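Local coordinates for protein Adenylate/guanylate cyclase/hydrolase, alpha/beta fold family (Ruegeria pomeroyi, PDB 3MR7) that probably acts as an adenylate cyclase, this chain being the nucleotide cyclase catalytic domain of a longer protein, at residues 148-154 / 166-170; 10-16 / 94-100; 45-51 / 60-64; 74-78 / 129-133. All coordinates share one frame; numbering follows the deposited sequence. Where two conformers were deposited one is given.

Contact 1 of 4, residues 148-154 / 166-170; sequences EPFTDLG and RVWQW
Thr151 and Gln169 form a hydrogen-bonded pair in the antiparallel beta hairpin of strands 151-158 and 161-170, with Thr151 N donating to Gln169 O at 2.9 Å and Gln169 N returning a bond to Thr151 O. Further along, Val167 N reaches Gly154 O at 2.9 Å. Asp152 faces Trp168 in a non-hydrogen-bonded pair, and its CB lies over the indole, 3.9 Å from the centroid of the Trp168 six-membered ring and only 15° off the normal. With CG anti to the backbone N (chi1 -175°), the Asp152 carboxylate runs over the CZ2 rim of the indole toward Arg166, whose NE approaches OD2 at 3.0 Å on the syn side in a salt bridge. Arg166 was modelled in two conformers, which makes this bridge less certain. The other oxygen, OD1, accepts from Gly154 N and closes an Asx turn. An alanine at Asp152 would keep the CB over the indole but would probably leave Arg166 NE without its counter-charge and Gly154 N without its side-chain acceptor. Toward the loop end, Trp170 CB sits above the face of the Phe150 ring, 3.6 Å from its centroid, while the two aromatic rings meet obliquely. The NE1 corner of the Trp170 indole is met by Glu148 CB at 3.6 Å, and the Glu148 carboxylate itself binds Gln79. Trp168 NE1 bonds to Asp136 and its ring stacks with that of His139. Strand 161-170 runs between strands 151-158 and 132-135, with Trp170 and Phe150 also touching helix 67-84.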
loop_
_atom_site.group_PDB
_atom_site.type_symbol
_atom_site.label_atom_id
_atom_site.label_comp_id
_atom_site.label_asym_id
_atom_site.label_seq_id
_atom_site.Cartn_x
_atom_site.Cartn_y
_atom_site.Cartn_z
ATOM N N GLU A 148 -8.908 -19.318 13.084
ATOM C CA GLU A 148 -7.878 -18.292 13.001
ATOM C C GLU A 148 -8.330 -16.986 13.656
ATOM O O GLU A 148 -9.456 -16.526 13.445
ATOM C CB GLU A 148 -7.484 -18.045 11.553
ATOM C CG GLU A 148 -6.628 -19.124 10.943
ATOM C CD GLU A 148 -7.421 -20.188 10.245
ATOM O OE1 GLU A 148 -8.549 -20.479 10.696
ATOM O OE2 GLU A 148 -6.914 -20.736 9.244
ATOM N N PRO A 149 -7.451 -16.393 14.473
ATOM C CA PRO A 149 -7.758 -15.180 15.236
ATOM C C PRO A 149 -7.511 -13.874 14.462
ATOM O O PRO A 149 -6.602 -13.774 13.641
ATOM C CB PRO A 149 -6.785 -15.270 16.407
ATOM C CG PRO A 149 -5.593 -15.966 15.831
ATOM C CD PRO A 149 -6.128 -16.949 14.821
ATOM N N PHE A 150 -8.330 -12.872 14.757
ATOM C CA PHE A 150 -8.178 -11.547 14.189
ATOM C C PHE A 150 -7.997 -10.544 15.287
ATOM O O PHE A 150 -8.446 -10.759 16.393
ATOM C CB PHE A 150 -9.408 -11.165 13.371
ATOM C CG PHE A 150 -9.449 -11.823 12.050
ATOM C CD1 PHE A 150 -9.163 -11.111 10.907
ATOM C CD2 PHE A 150 -9.698 -13.180 11.959
ATOM C CE1 PHE A 150 -9.173 -11.727 9.685
ATOM C CE2 PHE A 150 -9.699 -13.799 10.757
ATOM C CZ PHE A 150 -9.433 -13.074 9.601
ATOM N N THR A 151 -7.366 -9.432 14.944
ATOM C CA THR A 151 -7.090 -8.377 15.867
ATOM C C THR A 151 -7.656 -7.051 15.381
ATOM O O THR A 151 -7.363 -6.632 14.271
ATOM C CB THR A 151 -5.615 -8.180 15.899
ATOM O OG1 THR A 151 -5.020 -9.382 16.374
ATOM C CG2 THR A 151 -5.265 -7.006 16.795
ATOM N N ASP A 152 -8.442 -6.394 16.227
ATOM C CA ASP A 152 -8.982 -5.083 15.936
ATOM C C ASP A 152 -7.817 -4.158 15.582
ATOM O O ASP A 152 -6.807 -4.131 16.258
ATOM C CB ASP A 152 -9.792 -4.568 17.149
ATOM C CG ASP A 152 -10.500 -3.242 16.895
ATOM O OD1 ASP A 152 -10.038 -2.409 16.077
ATOM O OD2 ASP A 152 -11.538 -3.017 17.551
ATOM N N LEU A 153 -7.967 -3.410 14.500
ATOM C CA LEU A 153 -6.935 -2.506 14.026
ATOM C C LEU A 153 -7.376 -1.062 14.182
ATOM O O LEU A 153 -6.615 -0.155 13.926
ATOM C CB LEU A 153 -6.705 -2.758 12.547
ATOM C CG LEU A 153 -5.260 -3.002 12.213
ATOM C CD1 LEU A 153 -4.741 -4.022 13.195
ATOM C CD2 LEU A 153 -5.146 -3.477 10.787
ATOM N N GLY A 154 -8.627 -0.849 14.560
ATOM C CA GLY A 154 -9.138 0.492 14.671
ATOM C C GLY A 154 -9.819 0.993 13.413
ATOM O O GLY A 154 -10.222 0.215 12.536
ATOM N N ARG A 166 -14.112 0.042 10.758
ATOM C CA ARG A 166 -13.316 -0.672 11.740
ATOM C C ARG A 166 -12.750 -1.908 11.046
ATOM O O ARG A 166 -13.479 -2.688 10.459
ATOM C CB ARG A 166 -14.144 -1.020 12.988
ATOM C CG ARG A 166 -13.429 -1.927 13.998
ATOM C CD ARG A 166 -13.917 -1.746 15.474
ATOM N NE ARG A 166 -13.077 -0.814 16.241
ATOM C CZ ARG A 166 -13.434 0.423 16.568
ATOM N NH1 ARG A 166 -14.632 0.876 16.219
ATOM N NH2 ARG A 166 -12.607 1.206 17.249
ATOM N N VAL A 167 -11.434 -2.056 11.109
ATOM C CA VAL A 167 -10.722 -3.059 10.350
ATOM C C VAL A 167 -10.062 -4.099 11.254
ATOM O O VAL A 167 -9.368 -3.770 12.224
ATOM C CB VAL A 167 -9.673 -2.356 9.447
ATOM C CG1 VAL A 167 -8.730 -3.340 8.802
ATOM C CG2 VAL A 167 -10.392 -1.500 8.395
ATOM N N TRP A 168 -10.298 -5.363 10.929
ATOM C CA TRP A 168 -9.725 -6.470 11.677
ATOM C C TRP A 168 -8.705 -7.141 10.792
ATOM O O TRP A 168 -8.892 -7.250 9.571
ATOM C CB TRP A 168 -10.811 -7.469 12.024
ATOM C CG TRP A 168 -11.832 -6.897 12.926
ATOM C CD1 TRP A 168 -12.857 -6.064 12.586
ATOM C CD2 TRP A 168 -11.931 -7.109 14.328
ATOM N NE1 TRP A 168 -13.588 -5.741 13.691
ATOM C CE2 TRP A 168 -13.042 -6.367 14.779
ATOM C CE3 TRP A 168 -11.195 -7.870 15.252
ATOM C CZ2 TRP A 168 -13.432 -6.349 16.123
ATOM C CZ3 TRP A 168 -11.581 -7.856 16.575
ATOM C CH2 TRP A 168 -12.685 -7.095 17.009
ATOM N N GLN A 169 -7.633 -7.608 11.410
ATOM C CA GLN A 169 -6.538 -8.202 10.665
ATOM C C GLN A 169 -6.052 -9.519 11.224
ATOM O O GLN A 169 -5.970 -9.729 12.428
ATOM C CB GLN A 169 -5.352 -7.238 10.597
ATOM C CG GLN A 169 -4.205 -7.736 9.734
ATOM C CD GLN A 169 -3.077 -6.748 9.679
ATOM O OE1 GLN A 169 -2.387 -6.536 10.675
ATOM N NE2 GLN A 169 -2.883 -6.119 8.520
ATOM N N TRP A 170 -5.692 -10.400 10.316
ATOM C CA TRP A 170 -5.077 -11.643 10.676
ATOM C C TRP A 170 -3.729 -11.709 10.000
ATOM O O TRP A 170 -3.590 -11.382 8.821
ATOM C CB TRP A 170 -5.948 -12.778 10.185
ATOM C CG TRP A 170 -5.276 -14.090 10.241
ATOM C CD1 TRP A 170 -5.281 -14.982 11.277
ATOM C CD2 TRP A 170 -4.504 -14.681 9.208
ATOM N NE1 TRP A 170 -4.549 -16.091 10.949
ATOM C CE2 TRP A 170 -4.063 -15.933 9.681
ATOM C CE3 TRP A 170 -4.154 -14.282 7.917
ATOM C CZ2 TRP A 170 -3.291 -16.773 8.920
ATOM C CZ3 TRP A 170 -3.392 -15.099 7.178
ATOM C CH2 TRP A 170 -2.961 -16.338 7.673
HETATM O O HOH W 1 -3.222 -10.645 14.230
#

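Contact 2 of 4, residues 10-16 / 94-100; sequences ILAADMA and IQYRIGI
Ala12 and Gly99 pair at the centre of the cyclase sheet, where strand 4-15 runs antiparallel to strand 96-107. Ala12 N donates to Gly99 O and Gly99 N to Ala12 O, each at 2.8 Å. Two residues on, Arg97 N reaches Asp14 O at 2.9 Å, with a longer return bond from Asp14 N to Arg97 O, and Ala16 N closes the row on Gln95 O at 2.7 Å. On one face, Leu11, Ala13 and Met15 (a selenomethionine) lie with Tyr96, Ile98 and Ile100. There Leu11 CD1 meets Ile98 CG2 at 3.6 Å, and Ala13 CB meets the other branch at Ile98 CG1. Helix 67-84 covers this face through contacts with Ile98 and Ile100. The sequence of segment 10-16 resembles the first-strand motif of class III nucleotide cyclases, whose aspartate ligates metal in active members; whether Asp14 does so here is not established. Asp14 and Arg97 lie side by side on the other face, their carboxylate and guanidinium planes 78° apart. Their salt bridge is long, Asp14 OD2 to Arg97 NH2 being 3.8 Å, and the closer partner of Arg97 is Glu124, on helix 115-126, through NE. Asp14 OD1 accepts from Met15 N and also bonds Ser19 OG of the second subunit.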
loop_
_atom_site.group_PDB
_atom_site.type_symbol
_atom_site.label_atom_id
_atom_site.label_comp_id
_atom_site.label_asym_id
_atom_site.label_seq_id
_atom_site.Cartn_x
_atom_site.Cartn_y
_atom_site.Cartn_z
ATOM N N ILE A 10 -16.878 -9.175 -1.319
ATOM C CA ILE A 10 -15.830 -8.759 -2.222
ATOM C C ILE A 10 -14.467 -9.012 -1.581
ATOM O O ILE A 10 -14.278 -8.782 -0.385
ATOM C CB ILE A 10 -15.955 -7.273 -2.548
ATOM C CG1 ILE A 10 -17.257 -7.019 -3.271
ATOM C CG2 ILE A 10 -14.825 -6.816 -3.422
ATOM C CD1 ILE A 10 -18.385 -6.887 -2.370
ATOM N N LEU A 11 -13.532 -9.475 -2.409
ATOM C CA LEU A 11 -12.168 -9.787 -2.028
ATOM C C LEU A 11 -11.221 -9.066 -2.990
ATOM O O LEU A 11 -11.318 -9.252 -4.191
ATOM C CB LEU A 11 -11.970 -11.306 -2.056
ATOM C CG LEU A 11 -10.633 -12.018 -2.310
ATOM C CD1 LEU A 11 -9.391 -11.125 -2.364
ATOM C CD2 LEU A 11 -10.449 -13.130 -1.307
ATOM N N ALA A 12 -10.343 -8.214 -2.457
ATOM C CA ALA A 12 -9.306 -7.562 -3.255
ATOM C C ALA A 12 -7.937 -8.082 -2.842
ATOM O O ALA A 12 -7.679 -8.292 -1.658
ATOM C CB ALA A 12 -9.369 -6.025 -3.103
ATOM N N ALA A 13 -7.056 -8.258 -3.820
ATOM C CA ALA A 13 -5.679 -8.711 -3.589
ATOM C C ALA A 13 -4.648 -8.060 -4.514
ATOM O O ALA A 13 -4.933 -7.795 -5.673
ATOM C CB ALA A 13 -5.597 -10.239 -3.695
ATOM N N ASP A 14 -3.447 -7.829 -3.994
ATOM C CA ASP A 14 -2.338 -7.251 -4.761
ATOM C C ASP A 14 -1.053 -7.902 -4.270
ATOM O O ASP A 14 -1.045 -8.602 -3.271
ATOM C CB ASP A 14 -2.254 -5.746 -4.518
ATOM C CG ASP A 14 -1.586 -4.964 -5.666
ATOM O OD1 ASP A 14 -0.910 -5.537 -6.579
ATOM O OD2 ASP A 14 -1.749 -3.719 -5.621
HETATM N N MSE A 15 0.036 -7.677 -4.980
HETATM C CA MSE A 15 1.297 -8.256 -4.595
HETATM C C MSE A 15 2.099 -7.204 -3.874
HETATM O O MSE A 15 2.206 -6.069 -4.345
HETATM C CB MSE A 15 2.087 -8.685 -5.813
HETATM C CG MSE A 15 3.323 -9.482 -5.415
HETATM SE SE MSE A 15 4.607 -9.753 -6.861
HETATM C CE MSE A 15 5.944 -10.785 -5.917
ATOM N N ALA A 16 2.670 -7.573 -2.737
ATOM C CA ALA A 16 3.472 -6.629 -1.974
ATOM C C ALA A 16 4.848 -6.573 -2.588
ATOM O O ALA A 16 5.244 -7.493 -3.313
ATOM C CB ALA A 16 3.588 -7.090 -0.552
ATOM N N ILE A 94 7.736 -13.540 -2.087
ATOM C CA ILE A 94 6.572 -12.939 -2.710
ATOM C C ILE A 94 5.485 -12.986 -1.662
ATOM O O ILE A 94 5.267 -14.016 -1.053
ATOM C CB ILE A 94 6.113 -13.748 -3.949
ATOM C CG1 ILE A 94 7.178 -13.690 -5.039
ATOM C CG2 ILE A 94 4.764 -13.260 -4.464
ATOM C CD1 ILE A 94 6.682 -14.065 -6.431
ATOM N N GLN A 95 4.815 -11.877 -1.416
ATOM C CA GLN A 95 3.660 -11.941 -0.539
ATOM C C GLN A 95 2.511 -11.155 -1.090
ATOM O O GLN A 95 2.697 -10.051 -1.610
ATOM C CB GLN A 95 3.976 -11.383 0.831
ATOM C CG GLN A 95 5.013 -12.122 1.595
ATOM C CD GLN A 95 5.387 -11.369 2.875
ATOM O OE1 GLN A 95 5.948 -10.266 2.829
ATOM N NE2 GLN A 95 5.048 -11.944 4.013
ATOM N N TYR A 96 1.318 -11.704 -0.947
ATOM C CA TYR A 96 0.135 -10.954 -1.318
ATOM C C TYR A 96 -0.443 -10.139 -0.137
ATOM O O TYR A 96 -0.128 -10.414 1.020
ATOM C CB TYR A 96 -0.877 -11.905 -1.912
ATOM C CG TYR A 96 -0.403 -12.522 -3.209
ATOM C CD1 TYR A 96 -0.367 -11.782 -4.382
ATOM C CD2 TYR A 96 0.003 -13.843 -3.261
ATOM C CE1 TYR A 96 0.062 -12.347 -5.565
ATOM C CE2 TYR A 96 0.431 -14.410 -4.412
ATOM C CZ TYR A 96 0.461 -13.675 -5.573
ATOM O OH TYR A 96 0.907 -14.279 -6.738
ATOM N N ARG A 97 -1.229 -9.104 -0.437
ATOM C CA ARG A 97 -2.062 -8.414 0.569
ATOM C C ARG A 97 -3.506 -8.736 0.216
ATOM O O ARG A 97 -3.828 -8.875 -0.961
ATOM C CB ARG A 97 -1.849 -6.891 0.530
ATOM C CG ARG A 97 -0.530 -6.408 1.120
ATOM C CD ARG A 97 -0.577 -4.936 1.272
ATOM N NE ARG A 97 -0.957 -4.371 -0.003
ATOM C CZ ARG A 97 -0.086 -3.894 -0.875
ATOM N NH1 ARG A 97 1.198 -3.881 -0.561
ATOM N NH2 ARG A 97 -0.492 -3.433 -2.053
ATOM N N ILE A 98 -4.384 -8.879 1.201
ATOM C CA ILE A 98 -5.776 -9.179 0.869
ATOM C C ILE A 98 -6.737 -8.443 1.744
ATOM O O ILE A 98 -6.548 -8.374 2.941
ATOM C CB ILE A 98 -6.088 -10.672 0.952
ATOM C CG1 ILE A 98 -5.240 -11.442 -0.065
ATOM C CG2 ILE A 98 -7.571 -10.913 0.709
ATOM C CD1 ILE A 98 -5.205 -12.927 0.151
ATOM N N GLY A 99 -7.747 -7.859 1.115
ATOM C CA GLY A 99 -8.857 -7.221 1.803
ATOM C C GLY A 99 -10.183 -7.870 1.426
ATOM O O GLY A 99 -10.382 -8.370 0.328
ATOM N N ILE A 100 -11.107 -7.888 2.360
ATOM C CA ILE A 100 -12.398 -8.504 2.120
ATOM C C ILE A 100 -13.431 -7.625 2.773
ATOM O O ILE A 100 -13.214 -7.177 3.870
ATOM C CB ILE A 100 -12.467 -9.879 2.765
ATOM C CG1 ILE A 100 -11.400 -10.775 2.158
ATOM C CG2 ILE A 100 -13.839 -10.477 2.554
ATOM C CD1 ILE A 100 -11.382 -12.131 2.726
#

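Contact 3 of 4, residues 45-51 / 60-64; sequences IAQAGGQ and MLARF
Phe64 packs its ring against Gly50, Ala48 and Ile45, the turn by which helix 27-47 passes into strand 51-56. Its CB carries the ring beside the backbone N (chi1 -64°), with CG directed toward the turn and 4.1 Å from Gly50 CA. Moving outward, CD1 is nearest to Gly50, 3.5 Å from its CA, which stands over the ring face in a CH-pi contact 29° off the normal. The next atom, CE1, also meets Ala48 CB at 3.8 Å, this time from the ring edge. At the tip, CZ comes to 4.3 Å from Ile45 CG1. The CE2 edge of the ring is turned toward Leu11 of strand 4-15, and helix 67-84 adds Ala70 and Cys73. The turn itself is a Schellman motif: Gly49 N bonds back to Ala46 O and Gly50 N to Ile45 O, which places Gly50 CA over the ring. Beyond it, Gln51 and Arg63 form an antiparallel hydrogen-bonded pair, with Gln51 N to Arg63 O at 2.9 Å and Arg63 N to Gln51 O at 2.8 Å. Their side chains extend together in one direction, Gln51 OE1 lying over a face of the Arg63 guanidinium without the angle of a hydrogen bond. Ile45 CD1 touches Ala62 CB at 4.1 Å and reaches Met60, a selenomethionine. The chemistry thus divides: polar backbone bonds set the register at the open end of the hairpin and cap the helix, while the apolar ring and methyl groups seat the helix end on the sheet.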
loop_
_atom_site.group_PDB
_atom_site.type_symbol
_atom_site.label_atom_id
_atom_site.label_comp_id
_atom_site.label_asym_id
_atom_site.label_seq_id
_atom_site.Cartn_x
_atom_site.Cartn_y
_atom_site.Cartn_z
ATOM N N ILE A 45 -9.907 -19.908 -5.431
ATOM C CA ILE A 45 -11.052 -19.046 -5.669
ATOM C C ILE A 45 -12.193 -19.811 -6.325
ATOM O O ILE A 45 -13.338 -19.710 -5.898
ATOM C CB ILE A 45 -10.689 -17.871 -6.580
ATOM C CG1 ILE A 45 -9.878 -16.811 -5.814
ATOM C CG2 ILE A 45 -11.935 -17.281 -7.159
ATOM C CD1 ILE A 45 -9.540 -15.555 -6.607
ATOM N N ALA A 46 -11.881 -20.572 -7.368
ATOM C CA ALA A 46 -12.840 -21.494 -7.977
ATOM C C ALA A 46 -13.354 -22.545 -6.994
ATOM O O ALA A 46 -14.553 -22.678 -6.805
ATOM C CB ALA A 46 -12.229 -22.163 -9.158
ATOM N N GLN A 47 -12.456 -23.296 -6.374
ATOM C CA GLN A 47 -12.871 -24.258 -5.359
ATOM C C GLN A 47 -13.881 -23.666 -4.381
ATOM O O GLN A 47 -14.785 -24.364 -3.925
ATOM C CB GLN A 47 -11.667 -24.803 -4.582
ATOM C CG GLN A 47 -11.498 -26.324 -4.678
ATOM C CD GLN A 47 -12.451 -27.087 -3.771
ATOM O OE1 GLN A 47 -12.579 -26.768 -2.588
ATOM N NE2 GLN A 47 -13.119 -28.103 -4.320
ATOM N N ALA A 48 -13.725 -22.380 -4.071
ATOM C CA ALA A 48 -14.523 -21.721 -3.038
ATOM C C ALA A 48 -15.812 -21.080 -3.554
ATOM O O ALA A 48 -16.492 -20.375 -2.807
ATOM C CB ALA A 48 -13.675 -20.655 -2.327
ATOM N N GLY A 49 -16.106 -21.263 -4.839
ATOM C CA GLY A 49 -17.325 -20.747 -5.440
ATOM C C GLY A 49 -17.241 -19.331 -5.986
ATOM O O GLY A 49 -18.192 -18.790 -6.582
ATOM N N GLY A 50 -16.088 -18.720 -5.795
ATOM C CA GLY A 50 -15.930 -17.336 -6.192
ATOM C C GLY A 50 -15.780 -17.145 -7.679
ATOM O O GLY A 50 -15.637 -18.109 -8.430
ATOM N N GLN A 51 -15.836 -15.888 -8.097
ATOM C CA GLN A 51 -15.503 -15.509 -9.459
ATOM C C GLN A 51 -14.581 -14.330 -9.418
ATOM O O GLN A 51 -14.840 -13.360 -8.701
ATOM C CB GLN A 51 -16.728 -15.054 -10.243
ATOM C CG GLN A 51 -17.948 -15.903 -10.117
ATOM C CD GLN A 51 -19.093 -15.283 -10.865
ATOM O OE1 GLN A 51 -20.216 -15.221 -10.366
ATOM N NE2 GLN A 51 -18.808 -14.783 -12.069
HETATM N N MSE A 60 -6.408 -7.357 -8.211
HETATM C CA MSE A 60 -7.518 -8.216 -8.588
HETATM C C MSE A 60 -8.721 -8.132 -7.654
HETATM O O MSE A 60 -8.601 -7.813 -6.483
HETATM C CB MSE A 60 -7.042 -9.649 -8.721
HETATM C CG MSE A 60 -8.053 -10.653 -8.247
HETATM SE SE MSE A 60 -7.229 -12.404 -8.149
HETATM C CE MSE A 60 -7.396 -12.856 -10.036
ATOM N N LEU A 61 -9.889 -8.437 -8.190
ATOM C CA LEU A 61 -11.131 -8.258 -7.465
ATOM C C LEU A 61 -11.977 -9.481 -7.699
ATOM O O LEU A 61 -12.222 -9.841 -8.838
ATOM C CB LEU A 61 -11.836 -7.050 -8.040
ATOM C CG LEU A 61 -12.847 -6.288 -7.222
ATOM C CD1 LEU A 61 -12.225 -5.887 -5.950
ATOM C CD2 LEU A 61 -13.191 -5.062 -8.021
ATOM N N ALA A 62 -12.419 -10.147 -6.648
ATOM C CA ALA A 62 -13.230 -11.342 -6.861
ATOM C C ALA A 62 -14.414 -11.288 -5.944
ATOM O O ALA A 62 -14.409 -10.548 -4.976
ATOM C CB ALA A 62 -12.432 -12.609 -6.622
ATOM N N ARG A 63 -15.435 -12.074 -6.236
ATOM C CA ARG A 63 -16.611 -12.036 -5.396
ATOM C C ARG A 63 -17.144 -13.408 -5.113
ATOM O O ARG A 63 -16.986 -14.326 -5.903
ATOM C CB ARG A 63 -17.696 -11.174 -6.023
ATOM C CG ARG A 63 -18.395 -11.822 -7.190
ATOM C CD ARG A 63 -19.144 -10.778 -7.969
ATOM N NE ARG A 63 -19.541 -11.300 -9.259
ATOM C CZ ARG A 63 -20.651 -11.998 -9.466
ATOM N NH1 ARG A 63 -21.481 -12.257 -8.465
ATOM N NH2 ARG A 63 -20.928 -12.431 -10.682
ATOM N N PHE A 64 -17.807 -13.510 -3.975
ATOM C CA PHE A 64 -18.240 -14.770 -3.402
ATOM C C PHE A 64 -19.694 -14.671 -2.888
ATOM O O PHE A 64 -20.216 -13.585 -2.613
ATOM C CB PHE A 64 -17.324 -15.157 -2.230
ATOM C CG PHE A 64 -15.896 -15.409 -2.613
ATOM C CD1 PHE A 64 -15.422 -16.710 -2.764
ATOM C CD2 PHE A 64 -15.011 -14.351 -2.792
ATOM C CE1 PHE A 64 -14.090 -16.953 -3.114
ATOM C CE2 PHE A 64 -13.678 -14.581 -3.137
ATOM C CZ PHE A 64 -13.217 -15.890 -3.302
#

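Contact 4 of 4, residues 74-78 / 129-133; sequences ALEIQ and PGAIC
Gly130 packs against Gln78, its carbonyl O 3.8 Å from CG of that glutamine and its phi positive as the chain enters strand 132-135. It also pairs through the backbone with Tyr96 of the neighbouring strand, so it joins the sheet just ahead of the strand proper. Ala131 turns its CB away from helix 67-84 and offers its carbonyl instead. Gln78 NE2 donates to Ala131 O at 2.9 Å with an angle of 161° at the hydrogen. The donor stands above the carbonyl plane, 36° out of it, while the oxygen lies close to the plane of the amide. Gln78 reaches there by bending at CG (chi2 -59°), which turns its amide back toward the sheet, and the same NE2 also bonds Tyr96 O. At Ile132 the contact becomes apolar. Its CG1 touches Gln78 CG at 3.8 Å; the chain beyond CG1 is extended, and its CD1 comes 3.4 Å from Ala74 CB and 3.7 Å from Leu75 CD2. The side chains of Leu75 and Ile132 cross at about a right angle. Trp170, from strand 161-170, also touches Leu75, Gln78 and Ile132. A leucine in place of Gln78 would probably keep some packing on Ile132 but leave Ala131 O and Tyr96 O without the amide that joins them. All the touching residues are buried, which implies that one amide supplies two backbone carbonyls in an otherwise apolar interface, tying helix 67-84 to strand 96-107 and to the loop that leads into strand 132-135, while Ile132 packs its CD1 on Ala74 and Leu75.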
loop_
_atom_site.group_PDB
_atom_site.type_symbol
_atom_site.label_atom_id
_atom_site.label_comp_id
_atom_site.label_asym_id
_atom_site.label_seq_id
_atom_site.Cartn_x
_atom_site.Cartn_y
_atom_site.Cartn_z
ATOM N N ALA A 74 -9.100 -16.778 1.185
ATOM C CA ALA A 74 -7.921 -15.951 1.527
ATOM C C ALA A 74 -6.994 -16.642 2.527
ATOM O O ALA A 74 -5.773 -16.532 2.460
ATOM C CB ALA A 74 -8.352 -14.564 2.081
ATOM N N LEU A 75 -7.579 -17.324 3.489
ATOM C CA LEU A 75 -6.771 -18.009 4.455
ATOM C C LEU A 75 -6.010 -19.146 3.761
ATOM O O LEU A 75 -4.857 -19.393 4.074
ATOM C CB LEU A 75 -7.656 -18.510 5.584
ATOM C CG LEU A 75 -8.000 -17.438 6.609
ATOM C CD1 LEU A 75 -9.070 -17.954 7.535
ATOM C CD2 LEU A 75 -6.765 -17.050 7.406
ATOM N N GLU A 76 -6.670 -19.812 2.809
ATOM C CA GLU A 76 -6.100 -20.925 2.051
ATOM C C GLU A 76 -4.893 -20.464 1.271
ATOM O O GLU A 76 -3.814 -21.074 1.322
ATOM C CB GLU A 76 -7.123 -21.489 1.072
ATOM C CG GLU A 76 -6.713 -22.814 0.443
ATOM C CD GLU A 76 -7.653 -23.292 -0.693
ATOM O OE1 GLU A 76 -8.855 -22.920 -0.699
ATOM O OE2 GLU A 76 -7.183 -24.054 -1.579
ATOM N N ILE A 77 -5.101 -19.380 0.536
ATOM C CA ILE A 77 -4.041 -18.701 -0.175
ATOM C C ILE A 77 -2.857 -18.228 0.695
ATOM O O ILE A 77 -1.720 -18.581 0.421
ATOM C CB ILE A 77 -4.621 -17.507 -0.929
ATOM C CG1 ILE A 77 -5.647 -18.005 -1.941
ATOM C CG2 ILE A 77 -3.501 -16.703 -1.618
ATOM C CD1 ILE A 77 -6.285 -16.910 -2.752
ATOM N N GLN A 78 -3.132 -17.433 1.729
ATOM C CA GLN A 78 -2.095 -16.862 2.569
ATOM C C GLN A 78 -1.309 -17.914 3.348
ATOM O O GLN A 78 -0.106 -17.808 3.490
ATOM C CB GLN A 78 -2.689 -15.824 3.519
ATOM C CG GLN A 78 -3.268 -14.640 2.815
ATOM C CD GLN A 78 -2.218 -13.921 1.968
ATOM O OE1 GLN A 78 -1.582 -14.532 1.098
ATOM N NE2 GLN A 78 -2.029 -12.611 2.219
ATOM N N PRO A 129 1.602 -7.223 4.488
ATOM C CA PRO A 129 1.932 -8.224 3.483
ATOM C C PRO A 129 1.810 -9.600 4.078
ATOM O O PRO A 129 2.265 -9.823 5.199
ATOM C CB PRO A 129 3.380 -7.913 3.153
ATOM C CG PRO A 129 3.521 -6.433 3.464
ATOM C CD PRO A 129 2.696 -6.257 4.695
ATOM N N GLY A 130 1.174 -10.493 3.326
ATOM C CA GLY A 130 0.954 -11.855 3.756
ATOM C C GLY A 130 -0.242 -12.053 4.660
ATOM O O GLY A 130 -0.515 -13.166 5.036
ATOM N N ALA A 131 -0.946 -10.975 4.982
ATOM C CA ALA A 131 -2.026 -10.995 5.930
ATOM C C ALA A 131 -3.337 -10.821 5.206
ATOM O O ALA A 131 -3.363 -10.793 4.003
ATOM C CB ALA A 131 -1.834 -9.871 6.955
ATOM N N ILE A 132 -4.418 -10.703 5.959
ATOM C CA ILE A 132 -5.737 -10.492 5.418
ATOM C C ILE A 132 -6.442 -9.456 6.290
ATOM O O ILE A 132 -6.514 -9.631 7.494
ATOM C CB ILE A 132 -6.585 -11.743 5.542
ATOM C CG1 ILE A 132 -5.901 -12.946 4.926
ATOM C CG2 ILE A 132 -7.917 -11.516 4.890
ATOM C CD1 ILE A 132 -6.747 -14.194 5.011
ATOM N N CYS A 133 -6.961 -8.382 5.698
ATOM C CA CYS A 133 -7.749 -7.398 6.447
ATOM C C CYS A 133 -9.208 -7.491 6.048
ATOM O O CYS A 133 -9.522 -7.523 4.867
ATOM C CB CYS A 133 -7.241 -5.983 6.202
ATOM S SG CYS A 133 -5.813 -5.562 7.177
#

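Overall arrangement
Contacts 2 and 4 form the buried core, their centres about 7 Å apart, and are linked by the pairing of strands 96-107 and 132-135; contact 3 is partly buried and contact 1 lies at the surface. All four bear on one sheet. Contacts 1 and 2 are strand pairs, contact 4 sets a helix on the sheet, and contact 3 combines a helix end with a hairpin end. Contact 4 touches both contacts 1 and 2, while contact 3 joins contact 2 through strands 4-15 and 59-64. The core relies on aliphatic packing and a buried amide, plus the charged pair of contact 2; indole rings and a closer but less certain salt bridge mark the surface hairpin.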